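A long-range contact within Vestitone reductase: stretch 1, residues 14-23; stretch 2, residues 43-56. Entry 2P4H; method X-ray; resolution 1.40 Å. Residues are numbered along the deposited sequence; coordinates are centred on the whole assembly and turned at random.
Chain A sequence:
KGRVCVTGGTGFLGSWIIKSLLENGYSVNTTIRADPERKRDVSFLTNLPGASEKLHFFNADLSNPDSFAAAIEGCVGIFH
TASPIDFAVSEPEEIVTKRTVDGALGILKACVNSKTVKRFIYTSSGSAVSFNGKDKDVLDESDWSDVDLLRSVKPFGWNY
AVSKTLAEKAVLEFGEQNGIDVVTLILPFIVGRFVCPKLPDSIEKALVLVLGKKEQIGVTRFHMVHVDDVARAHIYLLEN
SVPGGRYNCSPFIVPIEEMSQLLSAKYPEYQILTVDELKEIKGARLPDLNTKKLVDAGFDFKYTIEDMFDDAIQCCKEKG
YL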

# COMPACT_ATOMS: atom_id res chain seq x y z
N GLY A 14 -0.39 3.64 -6.50
CA GLY A 14 -0.16 3.35 -7.90
C GLY A 14 0.57 4.45 -8.64
O GLY A 14 1.52 4.19 -9.38
N SER A 15 0.13 5.70 -8.45
CA SER A 15 0.78 6.80 -9.14
C SER A 15 2.21 7.01 -8.67
O SER A 15 3.08 7.34 -9.47
N TRP A 16 2.48 6.80 -7.38
CA TRP A 16 3.84 6.97 -6.90
C TRP A 16 4.73 5.88 -7.48
O TRP A 16 5.88 6.13 -7.85
N ILE A 17 4.20 4.66 -7.58
CA ILE A 17 4.95 3.56 -8.15
C ILE A 17 5.25 3.82 -9.63
O ILE A 17 6.34 3.48 -10.11
N ILE A 18 4.31 4.42 -10.35
CA ILE A 18 4.54 4.73 -11.76
C ILE A 18 5.69 5.74 -11.85
O ILE A 18 6.59 5.61 -12.68
N LYS A 19 5.64 6.76 -10.99
CA LYS A 19 6.68 7.78 -10.94
C LYS A 19 8.04 7.11 -10.72
O LYS A 19 9.01 7.38 -11.44
N SER A 20 8.09 6.23 -9.73
CA SER A 20 9.30 5.51 -9.37
C SER A 20 9.82 4.62 -10.51
O SER A 20 11.02 4.61 -10.79
N LEU A 21 8.93 3.88 -11.14
CA LEU A 21 9.32 3.00 -12.23
C LEU A 21 9.95 3.79 -13.37
O LEU A 21 10.98 3.40 -13.93
N LEU A 22 9.34 4.92 -13.72
CA LEU A 22 9.86 5.74 -14.80
C LEU A 22 11.23 6.31 -14.44
O LEU A 22 12.12 6.37 -15.29
N GLU A 23 11.40 6.71 -13.19
CA GLU A 23 12.68 7.27 -12.74
C GLU A 23 13.77 6.21 -12.77
O GLU A 23 14.95 6.53 -12.97
N SER A 43 -3.22 14.22 -16.13
CA SER A 43 -2.08 15.10 -16.35
C SER A 43 -0.96 14.91 -15.33
O SER A 43 0.22 14.99 -15.68
N PHE A 44 -1.32 14.64 -14.08
CA PHE A 44 -0.31 14.45 -13.05
C PHE A 44 0.52 13.20 -13.33
O PHE A 44 1.59 13.01 -12.74
N LEU A 45 0.03 12.35 -14.23
CA LEU A 45 0.75 11.14 -14.61
C LEU A 45 1.51 11.37 -15.92
O LEU A 45 2.69 11.08 -16.02
N THR A 46 0.81 11.91 -16.92
CA THR A 46 1.43 12.16 -18.22
C THR A 46 2.51 13.24 -18.17
O THR A 46 3.34 13.33 -19.08
N ASN A 47 2.50 14.05 -17.11
CA ASN A 47 3.50 15.10 -16.96
C ASN A 47 4.73 14.59 -16.22
O ASN A 47 5.74 15.29 -16.12
N LEU A 48 4.65 13.37 -15.69
CA LEU A 48 5.78 12.80 -14.97
C LEU A 48 6.94 12.60 -15.94
O LEU A 48 6.74 12.24 -17.10
N PRO A 49 8.17 12.85 -15.48
CA PRO A 49 9.34 12.69 -16.35
C PRO A 49 9.39 11.30 -16.98
O PRO A 49 9.27 10.29 -16.29
N GLY A 50 9.55 11.26 -18.30
CA GLY A 50 9.62 10.00 -19.01
C GLY A 50 8.30 9.39 -19.44
O GLY A 50 8.28 8.41 -20.19
N ALA A 51 7.19 9.96 -18.98
CA ALA A 51 5.87 9.43 -19.31
C ALA A 51 5.48 9.59 -20.78
O ALA A 51 4.90 8.67 -21.38
N SER A 52 5.79 10.73 -21.37
CA SER A 52 5.44 10.98 -22.77
C SER A 52 6.00 9.94 -23.74
O SER A 52 5.56 9.87 -24.89
N GLU A 53 6.96 9.14 -23.29
CA GLU A 53 7.54 8.13 -24.17
C GLU A 53 7.47 6.70 -23.63
O GLU A 53 7.61 5.75 -24.39
N LYS A 54 7.25 6.55 -22.32
CA LYS A 54 7.21 5.22 -21.73
C LYS A 54 5.96 4.84 -20.94
O LYS A 54 5.89 3.73 -20.42
N LEU A 55 4.99 5.74 -20.85
CA LEU A 55 3.76 5.44 -20.11
C LEU A 55 2.60 5.23 -21.07
O LEU A 55 2.32 6.08 -21.92
N HIS A 56 1.91 4.10 -20.92
CA HIS A 56 0.78 3.77 -21.78
C HIS A 56 -0.44 3.38 -20.95
O HIS A 56 -0.32 2.66 -19.96

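Residues 14-23 of vestitone reductase form a continuous helix, and one side of it is covered by the segment 43-56, which passes from a short helix through a type II turn (Leu48 to Ala51) and a second helix into a strand. The contact buries 466 Å², both sides summed, and no direct hydrogen bond crosses it. Its side chains are largely aliphatic, and Leu22, Leu48 and Ile18 have the three largest shares of the covered surface.

Leu22 is the largest contributor. Its CA-to-CB bond points toward the second stretch, and with chi1 m and chi2 t the side chain lies against the turn and the helix that follows. CB of Leu22 rests 3.6 Å from O of Pro49, a close approach that sets the base of the side chain directly on the turn backbone. Farther out, Leu22 CD1 lies 4.0 Å from Ala51 CB and 4.3 Å from Leu48 CB, while Leu22 CD2 packs 3.9 Å from Lys54 CB and 4.0 Å from Gly50 O. The backbones are correspondingly near, with CA of Leu22 and CA of Gly50 6.0 Å apart. Gly50, at the N-cap position, has a positive phi of 87°; a CB at these backbone angles would be jammed against the carbonyl oxygen of Pro49 and would also stand 4.0 Å from Leu22 CB.

Leu48 points toward the helix from the other side of the contact, again in the m, t rotamer. Its CD1 reaches the helix one turn before Leu22, 3.9 Å from CA and 4.0 Å from CB of Lys19, and 4.1 Å from CG2 of Ile18. Lys19 thus offers the start of its side chain to the contact, whereas its end leads away and its NZ forms a salt bridge with OE2 of Glu23 at 2.7 Å, within the same helix.

Ile18, also m, t and directed toward the second stretch, draws together residues far apart along that segment. Its CG2 meets Leu48 CD1 and, also at 4.1 Å, CD1 of Leu55, a t, p leucine at the beginning of the strand; its CD1 lies 4.2 Å from Leu45 CD2. Leu45 (m, t) leaves its backbone sideways, but its end comes nearer to the helix, so that CD2 also packs 3.7 Å from CB of Ser15. The same Ser15 CB sits at the edge of the Phe44 ring, 3.8 Å from CE1. The hydroxyl of Ser15, whose chi1 is p, is hydrogen-bonded elsewhere in the structure.

Polar links between the stretches are made through water. Water 1 donates to O of Lys19 at 3.0 Å and, weakly, to O of Pro49 at 3.3 Å, joining two carbonyls. Water 2 donates to O of Leu22 at 2.7 Å and accepts from NZ of Lys54 at 2.9 Å. The extended lysine therefore packs its CB on Leu22 while its amino group connects, through this water, to the same residue's carbonyl.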

# COMPACT_ATOMS: atom_id res chain seq x y z
CB SER A 15 -0.04 8.10 -8.98
OG SER A 15 -0.18 8.49 -7.63
CB TRP A 16 3.91 6.93 -5.37
CG TRP A 16 5.26 7.36 -4.90
CD1 TRP A 16 6.33 6.56 -4.61
CD2 TRP A 16 5.73 8.71 -4.81
NE1 TRP A 16 7.45 7.33 -4.36
CE2 TRP A 16 7.10 8.65 -4.48
CE3 TRP A 16 5.13 9.96 -4.99
CZ2 TRP A 16 7.88 9.80 -4.32
CZ3 TRP A 16 5.90 11.10 -4.83
CH2 TRP A 16 7.26 11.02 -4.50
CB ILE A 17 4.19 2.22 -7.95
CG1 ILE A 17 4.32 1.78 -6.49
CG2 ILE A 17 4.73 1.15 -8.89
CD1 ILE A 17 3.60 0.49 -6.15
CB ILE A 18 3.27 5.31 -12.43
CG1 ILE A 18 2.23 4.19 -12.59
CG2 ILE A 18 3.62 5.94 -13.78
CD1 ILE A 18 0.93 4.65 -13.19
CB LYS A 19 6.38 8.75 -9.80
CG LYS A 19 7.46 9.77 -9.51
CD LYS A 19 7.05 10.66 -8.34
CE LYS A 19 8.13 11.66 -7.95
NZ LYS A 19 9.35 11.00 -7.41
CB SER A 20 9.04 4.65 -8.14
OG SER A 20 10.13 3.79 -7.85
CB LEU A 21 8.11 2.22 -12.75
CG LEU A 21 7.67 1.04 -11.88
CD1 LEU A 21 6.29 0.56 -12.32
CD2 LEU A 21 8.69 -0.08 -11.97
CB LEU A 22 8.87 6.86 -15.13
CG LEU A 22 7.54 6.42 -15.76
CD1 LEU A 22 6.60 7.61 -15.86
CD2 LEU A 22 7.79 5.82 -17.13
CB GLU A 23 12.56 7.81 -11.31
CG GLU A 23 11.48 8.85 -11.11
CD GLU A 23 11.39 9.30 -9.67
OE1 GLU A 23 11.58 8.46 -8.76
OE2 GLU A 23 11.12 10.50 -9.44
CB SER A 43 -2.53 16.56 -16.36
OG SER A 43 -3.40 16.82 -17.44
CB PHE A 44 -0.95 14.40 -11.66
CG PHE A 44 -1.78 13.18 -11.40
CD1 PHE A 44 -1.21 12.06 -10.79
CD2 PHE A 44 -3.13 13.15 -11.73
CE1 PHE A 44 -1.98 10.93 -10.51
CE2 PHE A 44 -3.90 12.03 -11.47
CZ PHE A 44 -3.33 10.92 -10.85
CB LEU A 45 -0.21 9.96 -14.79
CG LEU A 45 -0.80 9.31 -13.54
CD1 LEU A 45 -1.71 8.16 -13.95
CD2 LEU A 45 0.32 8.81 -12.63
CB THR A 46 0.37 12.54 -19.28
OG1 THR A 46 -0.36 13.69 -18.85
CG2 THR A 46 -0.59 11.39 -19.50
CB ASN A 47 2.92 16.31 -16.22
CG ASN A 47 1.94 17.10 -17.08
OD1 ASN A 47 2.25 17.44 -18.22
ND2 ASN A 47 0.77 17.39 -16.53
CB LEU A 48 5.40 11.44 -14.36
CG LEU A 48 4.36 11.40 -13.24
CD1 LEU A 48 4.09 9.95 -12.87
CD2 LEU A 48 4.86 12.17 -12.02
CB PRO A 49 10.51 12.93 -15.39
CG PRO A 49 9.94 13.93 -14.44
CD PRO A 49 8.57 13.37 -14.16
CB ALA A 51 4.81 10.10 -18.43
CB SER A 52 5.87 12.39 -23.19
OG SER A 52 7.27 12.58 -23.02
CB GLU A 53 9.00 8.47 -24.48
CG GLU A 53 9.21 9.88 -25.02
CD GLU A 53 9.58 10.86 -23.93
OE1 GLU A 53 8.96 10.82 -22.84
OE2 GLU A 53 10.48 11.70 -24.17
CB LYS A 54 8.44 5.02 -20.85
CG LYS A 54 9.76 5.21 -21.56
CD LYS A 54 10.91 5.15 -20.58
CE LYS A 54 12.23 5.51 -21.24
NZ LYS A 54 13.34 5.56 -20.24
CB LEU A 55 3.43 6.57 -19.14
CG LEU A 55 2.12 6.41 -18.36
CD1 LEU A 55 2.18 5.15 -17.49
CD2 LEU A 55 1.88 7.64 -17.49
CB HIS A 56 1.17 2.61 -22.70
CG HIS A 56 2.44 2.84 -23.45
ND1 HIS A 56 2.54 3.75 -24.48
CD2 HIS A 56 3.67 2.31 -23.30
CE1 HIS A 56 3.78 3.77 -24.94
NE2 HIS A 56 4.49 2.90 -24.24
O HOH W 1 8.84 9.92 -13.03
O HOH W 2 12.04 5.03 -17.67